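PDB 1TUA: K Homology domain-containing protein from Aeropyrum pernix, which is of unknown detailed function but carries K homology domains and probably binds RNA. Local coordinates for residues E13-G16 and A17-P21; L72-P75 and P76-F80. One frame throughout, in Å; residues are numbered along the deposited sequence.

In the fold
Contacts 1 and 2 illustrate how a short helix is started and joined to its surroundings in two different settings. Contact 1 lies about 17 Å from the centre of the chain, measured between centres, and contact 2 about 8 Å. In 13-21 a flat guanidinium lies over a methyl group, and backbone bonds carry the turn. In 72-80 paired prolines start helix 76-79, apolar carbons pack beside strand 137-141 of the second sheet, and one carbonyl receives two backbone bonds. Helix 57-72 borders both. They also meet directly: Arg14 NH2 comes within 2.9 Å of Phe74 O, and Ala17 O rests 3.7 Å from Pro76 CG.

Contact 1 of 2, residues E13-G16 and A17-P21; sequences ERLG and AVIGP
The guanidinium of Arg14 lies flat over the methyl group of Ala17, whose CB sits above the centre of the plane, 3.6 Å from both CZ and NH1. Two successive bends, chi2 -66° and chi3 -74°, curl the arginine chain back over the helix start instead of letting it reach outward. On another flank, Leu15 CG meets Ile19 CD1 at 4.0 Å, one turn further on, the two side chains passing at a slant. Beneath these groups runs the backbone: Val18 N and, weakly, Ala17 N donate to Arg14 O, Ile19 N reaches Leu15 O at 3.0 Å with an N-H...O angle of 161°, and Gly20 N closes on Gly16 O at 2.8 Å. This is the short first helix of a KH domain, and Gly20, with positive phi, leaves it to open the GXXG loop, which in KH relatives contacts nucleic acid. A water accepts weakly from Ala17 N and donates to Glu13 O. Farther out, Arg14 NE donates to Ile70 O near the end of helix 57-72, which probably limits how the guanidinium can turn. Exchanging Arg14 for a leucine would probably leave Ile70 O without this donor and Ala17 without its flat cover. Val67 and Ile70 receive Val18, while Val39 of strand 35-40 receives both Leu15 and Ile19.

Contact 2 of 2, residues L72-P75 and P76-F80; sequences LGFP and PEKAF
Pro76 begins its helix directly after Pro75, the N-cap residue, and the two rings sit shoulder to shoulder, Pro75 CB 3.8 Å from Pro76 CD. Having no N-H to offer, Pro76 suits a first turn, where backbone donors would lack acceptors. Ile70 of helix 57-72 and Val25 of helix 24-33 touch its ring. Glu77, bent at chi2, swings its OE1 back to within 3.8 Å of Pro75 CB. Lys78 does more: its backbone N donates to Pro75 O at 3.0 Å from above the carbonyl plane. With CG anti to its own carbonyl carbon, chi1 -74°, its aliphatic chain slants past the proline, CD 3.7 Å from Pro75 CG, while CB meets Phe74 CD1 at 3.9 Å. Just upstream, Gly73, with positive phi, ends helix 57-72 in a Schellman motif; only Phe74 and Pro75 then separate it from the next helix. Beyond the proline, the lysine makes a cation-pi interaction with Tyr130. Ala79 N supplies the second and straighter bond to Pro75 O, 3.1 Å at 170°, so two donors grip one carbonyl. Ala79 CB lies 4.3 Å from Phe74 CB, and the Phe74 side chain packs against Ala139 and Ile141 of strand 137-141. At Phe80, N bonds to Pro76 O, and that same oxygen stands over one face of the Phe80 ring, offset toward its rim.

Contact 1 of 2, residues E13-G16 and A17-P21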
# COMPACT_ATOMS: atom_id res chain seq x y z
N GLU A 13 -12.73 12.22 -0.40
CA GLU A 13 -11.70 13.17 -0.80
C GLU A 13 -10.68 12.59 -1.78
O GLU A 13 -9.81 13.31 -2.27
CB GLU A 13 -10.97 13.71 0.44
CG GLU A 13 -10.22 12.64 1.25
CD GLU A 13 -11.03 12.05 2.40
OE1 GLU A 13 -12.25 11.79 2.23
OE2 GLU A 13 -10.43 11.83 3.48
N ARG A 14 -10.78 11.30 -2.07
CA ARG A 14 -9.84 10.67 -3.00
C ARG A 14 -10.51 10.12 -4.26
O ARG A 14 -9.84 9.58 -5.13
CB ARG A 14 -9.08 9.53 -2.31
CG ARG A 14 -8.15 9.99 -1.21
CD ARG A 14 -7.02 10.80 -1.78
NE ARG A 14 -6.05 9.95 -2.47
CZ ARG A 14 -5.12 10.40 -3.30
NH1 ARG A 14 -5.03 11.70 -3.56
NH2 ARG A 14 -4.27 9.55 -3.87
N LEU A 15 -11.83 10.28 -4.37
CA LEU A 15 -12.54 9.76 -5.53
C LEU A 15 -12.03 10.36 -6.83
O LEU A 15 -11.97 9.69 -7.86
CB LEU A 15 -14.05 10.01 -5.38
CG LEU A 15 -14.94 9.19 -6.31
CD1 LEU A 15 -14.66 7.69 -6.14
CD2 LEU A 15 -16.40 9.49 -6.01
N GLY A 16 -11.64 11.63 -6.78
CA GLY A 16 -11.12 12.27 -7.97
C GLY A 16 -9.78 11.68 -8.40
O GLY A 16 -9.48 11.58 -9.59
N ALA A 17 -8.98 11.27 -7.42
CA ALA A 17 -7.68 10.68 -7.71
C ALA A 17 -7.86 9.30 -8.33
O ALA A 17 -7.07 8.88 -9.18
CB ALA A 17 -6.84 10.60 -6.44
N VAL A 18 -8.89 8.59 -7.88
CA VAL A 18 -9.17 7.25 -8.40
C VAL A 18 -9.66 7.31 -9.84
O VAL A 18 -9.25 6.52 -10.69
CB VAL A 18 -10.22 6.54 -7.53
CG1 VAL A 18 -10.67 5.24 -8.21
CG2 VAL A 18 -9.64 6.24 -6.16
N ILE A 19 -10.54 8.27 -10.13
CA ILE A 19 -11.08 8.43 -11.48
C ILE A 19 -10.02 9.04 -12.41
O ILE A 19 -9.80 8.56 -13.52
CB ILE A 19 -12.32 9.36 -11.47
CG1 ILE A 19 -13.41 8.77 -10.58
CG2 ILE A 19 -12.84 9.56 -12.90
CD1 ILE A 19 -14.54 9.74 -10.24
N GLY A 20 -9.36 10.09 -11.93
CA GLY A 20 -8.35 10.76 -12.72
C GLY A 20 -9.01 11.76 -13.66
O GLY A 20 -10.20 11.63 -13.97
N PRO A 21 -8.26 12.77 -14.12
CA PRO A 21 -8.81 13.78 -15.03
C PRO A 21 -9.37 13.11 -16.27
O PRO A 21 -8.65 12.38 -16.95
CB PRO A 21 -7.61 14.66 -15.34
CG PRO A 21 -6.79 14.56 -14.10
CD PRO A 21 -6.85 13.08 -13.80
O HOH W 1 -9.28 13.51 -5.18

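Contact 2 of 2, residues L72-P75 and P76-F80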
# COMPACT_ATOMS: atom_id res chain seq x y z
N LEU A 72 -6.24 5.22 -0.12
CA LEU A 72 -5.43 5.37 1.09
C LEU A 72 -4.47 6.56 1.05
O LEU A 72 -3.94 6.98 2.08
CB LEU A 72 -4.65 4.09 1.36
CG LEU A 72 -5.51 2.94 1.89
CD1 LEU A 72 -4.72 1.64 1.85
CD2 LEU A 72 -5.95 3.25 3.32
N GLY A 73 -4.23 7.11 -0.14
CA GLY A 73 -3.34 8.26 -0.23
C GLY A 73 -2.24 8.21 -1.28
O GLY A 73 -1.65 9.24 -1.60
N PHE A 74 -1.94 7.02 -1.80
CA PHE A 74 -0.91 6.88 -2.81
C PHE A 74 -1.30 7.52 -4.13
O PHE A 74 -2.44 7.41 -4.56
CB PHE A 74 -0.62 5.40 -3.11
CG PHE A 74 0.34 4.74 -2.16
CD1 PHE A 74 1.68 5.14 -2.12
CD2 PHE A 74 -0.07 3.69 -1.36
CE1 PHE A 74 2.59 4.49 -1.28
CE2 PHE A 74 0.83 3.03 -0.51
CZ PHE A 74 2.16 3.44 -0.48
N PRO A 75 -0.36 8.22 -4.79
CA PRO A 75 -0.73 8.80 -6.08
C PRO A 75 -0.84 7.60 -7.03
O PRO A 75 -0.19 6.57 -6.82
CB PRO A 75 0.46 9.71 -6.41
CG PRO A 75 1.60 9.08 -5.65
CD PRO A 75 0.95 8.71 -4.34
N PRO A 76 -1.67 7.70 -8.08
CA PRO A 76 -1.81 6.58 -9.02
C PRO A 76 -0.50 5.93 -9.48
O PRO A 76 -0.38 4.71 -9.50
CB PRO A 76 -2.58 7.20 -10.17
CG PRO A 76 -3.49 8.14 -9.46
CD PRO A 76 -2.57 8.80 -8.45
N GLU A 77 0.47 6.76 -9.85
CA GLU A 77 1.75 6.27 -10.33
C GLU A 77 2.41 5.28 -9.37
O GLU A 77 3.02 4.31 -9.81
CB GLU A 77 2.70 7.44 -10.60
CG GLU A 77 2.28 8.39 -11.73
CD GLU A 77 1.08 9.27 -11.38
OE1 GLU A 77 0.84 9.55 -10.19
OE2 GLU A 77 0.37 9.70 -12.32
N LYS A 78 2.30 5.52 -8.07
CA LYS A 78 2.89 4.60 -7.11
C LYS A 78 1.98 3.40 -6.90
O LYS A 78 2.46 2.26 -6.80
CB LYS A 78 3.15 5.30 -5.78
CG LYS A 78 4.33 6.26 -5.81
CD LYS A 78 4.46 7.02 -4.50
CE LYS A 78 5.75 7.83 -4.44
NZ LYS A 78 6.94 6.95 -4.41
N ALA A 79 0.68 3.64 -6.85
CA ALA A 79 -0.30 2.56 -6.65
C ALA A 79 -0.23 1.49 -7.75
O ALA A 79 -0.47 0.32 -7.48
CB ALA A 79 -1.71 3.14 -6.58
N PHE A 80 0.09 1.89 -8.98
CA PHE A 80 0.18 0.95 -10.09
C PHE A 80 1.19 -0.17 -9.85
O PHE A 80 1.16 -1.21 -10.51
CB PHE A 80 0.54 1.66 -11.40
CG PHE A 80 -0.55 2.56 -11.92
CD1 PHE A 80 -1.89 2.23 -11.75
CD2 PHE A 80 -0.23 3.71 -12.64
CE1 PHE A 80 -2.91 3.04 -12.28
CE2 PHE A 80 -1.24 4.53 -13.17
CZ PHE A 80 -2.58 4.18 -12.99